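Local structure of ribosome maturation protein SDO1 homolog (Methanothermobacter thermautotrophicus, 2WBM) at residues 204-209 against 228-233. The protein probably binds the ribosome and RNA and takes part in ribosome maturation in this archaeon. Residues are numbered along the deposited sequence; the frame is centred on the assembly and turned at random.
Sequences SNFGKI and GGLQDS
Phe-206 carries this contact from the side of residues 204-209, reaching over to Leu-230 and Ser-233 at the start of a helix. The benzyl group of Phe-206 leaves the backbone toward residues 228-233, with CG anti to the carbonyl carbon (chi1 -74°); its ring atom CD1 faces Leu-230, while CE1 and CZ face Ser-233. CD1 meets the methyl CD1 of Leu-230 at 4.0 Å, an apolar contact in which the two side chains lie at a slant to each other, and CB of Leu-230 is almost as near to that ring atom, at 4.1 Å. Leucine suits this place, since its branched end offers a methyl to the ring while its backbone occupies the N-cap position of helix 231-241. Farther along the ring, CB of Ser-233 lies in the ring plane at the edge, 3.9 Å from CE1. In one of the two conformers of Ser-233, OG also comes to this edge, where the C-H groups are weakly positive, though that approach is tentative; a small serine allows the ring to come this close to the helix. With an alanine here instead of Phe-206, the ring would be gone, and a gap would probably open beside CD1 of Leu-230, with Phe-234 losing its ring partner. Gly-207 then carries the chain, with both phi (-171°) and psi (-158°) extended, into strand 208-214, and Lys-208 pairs through its backbone with Glu-225 of strand 220-227. Within the C-terminal SBDS domain, the contact thus joins the C-terminal part of helix 196-206 to the beginning of helix 231-241; Phe-206 also rests on Ile-226 of strand 220-227 and meets the ring of Phe-234, which follows Ser-233 in helix 231-241.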
ATOM      1  N   SER A 204       9.425  17.273  -2.672  1.00 21.39           N
ATOM      2  CA  SER A 204       8.591  16.711  -1.631  0.50 22.11           C
ATOM      3  C   SER A 204       7.735  15.531  -2.101  1.00 21.10           C
ATOM      4  O   SER A 204       7.317  14.711  -1.293  1.00 22.57           O
ATOM      5  CB  SER A 204       7.808  17.821  -0.957  0.50 22.43           C
ATOM      6  OG  SER A 204       8.745  18.725  -0.382  0.50 20.50           O
ATOM      7  N   ASN A 205       7.531  15.418  -3.406  1.00 21.90           N
ATOM      8  CA  ASN A 205       6.916  14.237  -3.971  1.00 22.09           C
ATOM      9  C   ASN A 205       7.870  13.039  -3.981  1.00 21.51           C
ATOM     10  O   ASN A 205       7.419  11.891  -3.990  1.00 20.93           O
ATOM     11  CB  ASN A 205       6.417  14.529  -5.383  1.00 23.75           C
ATOM     12  CG  ASN A 205       5.249  15.497  -5.396  1.00 29.53           C
ATOM     13  OD1 ASN A 205       4.299  15.346  -4.628  1.00 33.16           O
ATOM     14  ND2 ASN A 205       5.317  16.499  -6.265  1.00 30.99           N
ATOM     15  N   PHE A 206       9.179  13.305  -3.966  1.00 16.47           N
ATOM     16  CA  PHE A 206      10.175  12.243  -4.118  1.00 15.91           C
ATOM     17  C   PHE A 206      10.892  11.811  -2.851  1.00 16.14           C
ATOM     18  O   PHE A 206      11.169  10.629  -2.660  1.00 15.14           O
ATOM     19  CB  PHE A 206      11.223  12.640  -5.145  1.00 14.17           C
ATOM     20  CG  PHE A 206      10.725  12.577  -6.543  1.00 15.95           C
ATOM     21  CD1 PHE A 206      10.893  11.416  -7.301  1.00 12.95           C
ATOM     22  CD2 PHE A 206      10.081  13.668  -7.105  1.00 12.95           C
ATOM     23  CE1 PHE A 206      10.415  11.347  -8.599  1.00 15.14           C
ATOM     24  CE2 PHE A 206       9.618  13.616  -8.413  1.00 14.11           C
ATOM     25  CZ  PHE A 206       9.779  12.457  -9.159  1.00 18.59           C
ATOM     26  N   GLY A 207      11.234  12.770  -2.002  1.00 14.32           N
ATOM     27  CA  GLY A 207      11.979  12.425  -0.820  1.00 13.86           C
ATOM     28  C   GLY A 207      12.122  13.568   0.152  1.00 16.01           C
ATOM     29  O   GLY A 207      11.306  14.500   0.163  1.00 15.12           O
ATOM     30  N   LYS A 208      13.143  13.457   0.992  1.00 11.55           N
ATOM     31  CA  LYS A 208      13.356  14.392   2.090  1.00 13.89           C
ATOM     32  C   LYS A 208      14.696  15.082   1.924  1.00 15.18           C
ATOM     33  O   LYS A 208      15.698  14.428   1.640  1.00 13.46           O
ATOM     34  CB  LYS A 208      13.342  13.667   3.436  1.00 12.98           C
ATOM     35  CG  LYS A 208      12.079  12.839   3.721  1.00 13.18           C
ATOM     36  CD  LYS A 208      10.835  13.714   3.796  1.00 14.21           C
ATOM     37  CE  LYS A 208       9.588  12.873   4.006  1.00 18.82           C
ATOM     38  NZ  LYS A 208       8.382  13.740   4.055  1.00 17.80           N
ATOM     39  N   ILE A 209      14.702  16.398   2.111  1.00 13.73           N
ATOM     40  CA  ILE A 209      15.953  17.178   2.062  1.00 13.39           C
ATOM     41  C   ILE A 209      16.723  16.980   3.355  1.00 13.58           C
ATOM     42  O   ILE A 209      16.215  17.282   4.444  1.00 11.80           O
ATOM     43  CB  ILE A 209      15.647  18.682   1.838  1.00 14.46           C
ATOM     44  CG1 ILE A 209      14.952  18.864   0.492  1.00 17.60           C
ATOM     45  CG2 ILE A 209      16.942  19.533   1.958  1.00 15.13           C
ATOM     46  CD1 ILE A 209      14.364  20.260   0.292  1.00 19.59           C
ATOM     47  N   GLY A 228      15.315   4.359  -3.710  1.00 11.31           N
ATOM     48  CA  GLY A 228      16.327   4.144  -4.745  1.00  8.97           C
ATOM     49  C   GLY A 228      15.805   3.922  -6.152  1.00  9.85           C
ATOM     50  O   GLY A 228      16.508   4.199  -7.129  1.00 10.94           O
ATOM     51  N   GLY A 229      14.581   3.411  -6.271  1.00  7.76           N
ATOM     52  CA  GLY A 229      13.993   3.120  -7.579  1.00  8.37           C
ATOM     53  C   GLY A 229      13.513   4.354  -8.324  1.00  6.99           C
ATOM     54  O   GLY A 229      13.103   4.244  -9.483  1.00  9.47           O
ATOM     55  N   LEU A 230      13.553   5.511  -7.660  1.00  8.85           N
ATOM     56  CA  LEU A 230      13.074   6.775  -8.245  1.00 11.23           C
ATOM     57  C   LEU A 230      14.170   7.666  -8.838  1.00 12.78           C
ATOM     58  O   LEU A 230      13.894   8.806  -9.228  1.00 12.54           O
ATOM     59  CB  LEU A 230      12.271   7.582  -7.215  1.00 10.38           C
ATOM     60  CG  LEU A 230      10.932   6.953  -6.816  1.00 10.09           C
ATOM     61  CD1 LEU A 230      10.266   7.773  -5.736  1.00 12.18           C
ATOM     62  CD2 LEU A 230      10.017   6.783  -8.012  1.00 12.53           C
ATOM     63  N   GLN A 231      15.395   7.153  -8.915  1.00 13.12           N
ATOM     64  CA  GLN A 231      16.536   7.969  -9.381  1.00 14.48           C
ATOM     65  C   GLN A 231      16.284   8.616 -10.746  1.00 14.65           C
ATOM     66  O   GLN A 231      16.542   9.810 -10.923  1.00 15.49           O
ATOM     67  CB  GLN A 231      17.819   7.142  -9.424  1.00 13.90           C
ATOM     68  CG  GLN A 231      18.356   6.749  -8.059  1.00 14.54           C
ATOM     69  CD  GLN A 231      19.479   5.745  -8.167  1.00 16.16           C
ATOM     70  OE1 GLN A 231      20.577   6.074  -8.623  1.00 17.28           O
ATOM     71  NE2 GLN A 231      19.213   4.508  -7.766  1.00 14.27           N
ATOM     72  N   ASP A 232      15.767   7.840 -11.696  1.00 13.35           N
ATOM     73  CA  ASP A 232      15.544   8.351 -13.051  1.00 14.45           C
ATOM     74  C   ASP A 232      14.333   9.278 -13.149  1.00 14.22           C
ATOM     75  O   ASP A 232      14.393  10.299 -13.837  1.00 13.57           O
ATOM     76  CB  ASP A 232      15.465   7.210 -14.073  1.00 15.20           C
ATOM     77  CG  ASP A 232      16.765   6.423 -14.167  1.00 20.90           C
ATOM     78  OD1 ASP A 232      17.851   7.042 -14.096  1.00 23.66           O
ATOM     79  OD2 ASP A 232      16.705   5.185 -14.309  1.00 25.93           O
ATOM     80  N   SER A 233      13.240   8.928 -12.470  1.00 13.03           N
ATOM     81  CA  SER A 233      12.038   9.762 -12.436  0.50 14.37           C
ATOM     82  C   SER A 233      12.340  11.119 -11.793  1.00 13.50           C
ATOM     83  O   SER A 233      11.844  12.160 -12.226  1.00 12.27           O
ATOM     84  CB  SER A 233      10.923   9.041 -11.671  0.50 15.34           C
ATOM     85  OG  SER A 233       9.825   9.897 -11.436  0.50 18.93           O
TER